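Local coordinates for uncharacterized protein (Staphylococcus aureus subsp. aureus, PDB 3H04), which is of unknown function but has an alpha/beta-hydrolase fold with a probable serine-hydrolase triad, consistent with an esterase-like enzyme, at residues Y178-T182 and G183-N187. Residues are numbered along the deposited sequence; the frame is centred on the assembly and turned at random.
Sequences YARGT and GKWIN
Lys184 N returns to Ala179 O (2.8 Å), and Gly183 N makes a weak bond to Arg180 O (3.3 Å), so that the chain turns off the end of helix 173-182 and starts helix 185-189 almost at once. This is a Schellman motif: Gly183 takes the positive phi that ends the helix, and Lys184 is already the N-cap residue of the next one. On one flank, the Lys184 chain runs past Thr182, its CD 3.2 Å from Thr182 OG1, and donates from NZ to Tyr178 OH at 3.1 Å. Thr182 OG1 is turned in between its own backbone N and carbonyl carbon, from where it reaches back one turn to bond Tyr178 O at 2.7 Å, tilted 32° from the carbonyl plane. The same rotamer puts Thr182 CG2 over one face of the Tyr178 ring, toward the rim. Both helices belong to the region inserted between strands 121-125 and 212-217 of the alpha/beta-hydrolase sheet, and the Arg180 side chain comes close to the probable Ser104-His248-Asp220 triad but makes no contact with it. On the other flank the Arg180 chain, folded back at chi2 (-54°), lays CD over one face of the Trp185 indole in a CH-pi contact, 4.2 Å from the centroid of the five-membered ring. The guanidinium and indole planes stand 47° apart; Arg180 NH1 bonds Tyr176 OH and Asp222 O, and NH2 bonds Pro135 O, fixing the buried charged group. Ala179 CB meets the edge of the same indole, 4.1 Å from Trp185 CD1. Trp185 NE1 donates to Gly39 O, and Phe136 meets the indole edge-to-face.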
loop_
_atom_site.group_PDB
_atom_site.type_symbol
_atom_site.label_atom_id
_atom_site.label_comp_id
_atom_site.label_asym_id
_atom_site.label_seq_id
_atom_site.Cartn_x
_atom_site.Cartn_y
_atom_site.Cartn_z
ATOM N N TYR A 178 17.033 2.924 7.610
ATOM C CA TYR A 178 18.379 2.518 7.248
ATOM C C TYR A 178 18.438 2.203 5.749
ATOM O O TYR A 178 19.342 2.653 5.046
ATOM C CB TYR A 178 18.776 1.283 8.053
ATOM C CG TYR A 178 20.141 0.759 7.694
ATOM C CD1 TYR A 178 21.277 1.388 8.148
ATOM C CD2 TYR A 178 20.280 -0.377 6.914
ATOM C CE1 TYR A 178 22.568 0.872 7.835
ATOM C CE2 TYR A 178 21.532 -0.868 6.582
ATOM C CZ TYR A 178 22.657 -0.244 7.035
ATOM O OH TYR A 178 23.870 -0.752 6.679
ATOM N N ALA A 179 17.492 1.401 5.285
ATOM C CA ALA A 179 17.465 1.013 3.877
ATOM C C ALA A 179 17.407 2.224 2.915
ATOM O O ALA A 179 18.233 2.332 1.949
ATOM C CB ALA A 179 16.268 0.060 3.625
ATOM N N ARG A 180 16.438 3.122 3.137
ATOM C CA ARG A 180 16.360 4.368 2.321
ATOM C C ARG A 180 17.563 5.282 2.504
ATOM O O ARG A 180 18.061 5.887 1.536
ATOM C CB ARG A 180 15.093 5.146 2.633
ATOM C CG ARG A 180 13.793 4.443 2.326
ATOM C CD ARG A 180 13.664 3.929 0.880
ATOM N NE ARG A 180 13.873 4.965 -0.142
ATOM C CZ ARG A 180 12.991 5.912 -0.460
ATOM N NH1 ARG A 180 11.805 6.018 0.151
ATOM N NH2 ARG A 180 13.297 6.797 -1.388
ATOM N N GLY A 181 18.012 5.445 3.755
ATOM C CA GLY A 181 19.087 6.346 4.041
ATOM C C GLY A 181 20.461 5.895 3.538
ATOM O O GLY A 181 21.442 6.693 3.578
ATOM N N THR A 182 20.595 4.610 3.159
ATOM C CA THR A 182 21.868 4.089 2.613
ATOM C C THR A 182 21.715 3.691 1.153
ATOM O O THR A 182 22.687 3.229 0.511
ATOM C CB THR A 182 22.372 2.871 3.380
ATOM O OG1 THR A 182 21.372 1.841 3.381
ATOM C CG2 THR A 182 22.745 3.245 4.803
ATOM N N GLY A 183 20.506 3.858 0.625
ATOM C CA GLY A 183 20.205 3.418 -0.752
ATOM C C GLY A 183 20.226 1.904 -0.956
ATOM O O GLY A 183 20.431 1.435 -2.071
ATOM N N LYS A 184 20.005 1.130 0.104
ATOM C CA LYS A 184 19.992 -0.331 -0.002
ATOM C C LYS A 184 18.580 -0.939 -0.092
ATOM O O LYS A 184 18.421 -2.142 0.039
ATOM C CB LYS A 184 20.705 -0.936 1.201
ATOM C CG LYS A 184 22.191 -0.700 1.210
ATOM C CD LYS A 184 22.804 -0.967 2.601
ATOM C CE LYS A 184 24.225 -0.328 2.655
ATOM N NZ LYS A 184 25.076 -0.743 3.800
ATOM N N TRP A 185 17.560 -0.112 -0.277
ATOM C CA TRP A 185 16.170 -0.595 -0.281
ATOM C C TRP A 185 15.908 -1.585 -1.418
ATOM O O TRP A 185 15.266 -2.591 -1.207
ATOM C CB TRP A 185 15.188 0.583 -0.371
ATOM C CG TRP A 185 13.745 0.212 -0.188
ATOM C CD1 TRP A 185 13.141 -0.194 0.959
ATOM C CD2 TRP A 185 12.712 0.296 -1.172
ATOM N NE1 TRP A 185 11.810 -0.440 0.751
ATOM C CE2 TRP A 185 11.506 -0.102 -0.546
ATOM C CE3 TRP A 185 12.683 0.710 -2.521
ATOM C CZ2 TRP A 185 10.302 -0.149 -1.225
ATOM C CZ3 TRP A 185 11.502 0.647 -3.200
ATOM C CH2 TRP A 185 10.303 0.255 -2.547
ATOM N N ILE A 186 16.398 -1.297 -2.614
ATOM C CA ILE A 186 16.274 -2.264 -3.722
ATOM C C ILE A 186 17.006 -3.596 -3.430
ATOM O O ILE A 186 16.553 -4.679 -3.802
ATOM C CB ILE A 186 16.807 -1.691 -5.044
ATOM C CG1 ILE A 186 15.902 -0.577 -5.549
ATOM C CG2 ILE A 186 16.961 -2.826 -6.092
ATOM C CD1 ILE A 186 14.600 -1.043 -6.163
ATOM N N ASN A 187 18.112 -3.521 -2.709
ATOM C CA ASN A 187 18.839 -4.720 -2.343
ATOM C C ASN A 187 18.010 -5.566 -1.405
ATOM O O ASN A 187 17.971 -6.793 -1.539
ATOM C CB ASN A 187 20.160 -4.347 -1.657
ATOM C CG ASN A 187 21.030 -3.468 -2.514
ATOM O OD1 ASN A 187 22.088 -3.891 -2.973
ATOM N ND2 ASN A 187 20.582 -2.234 -2.756
#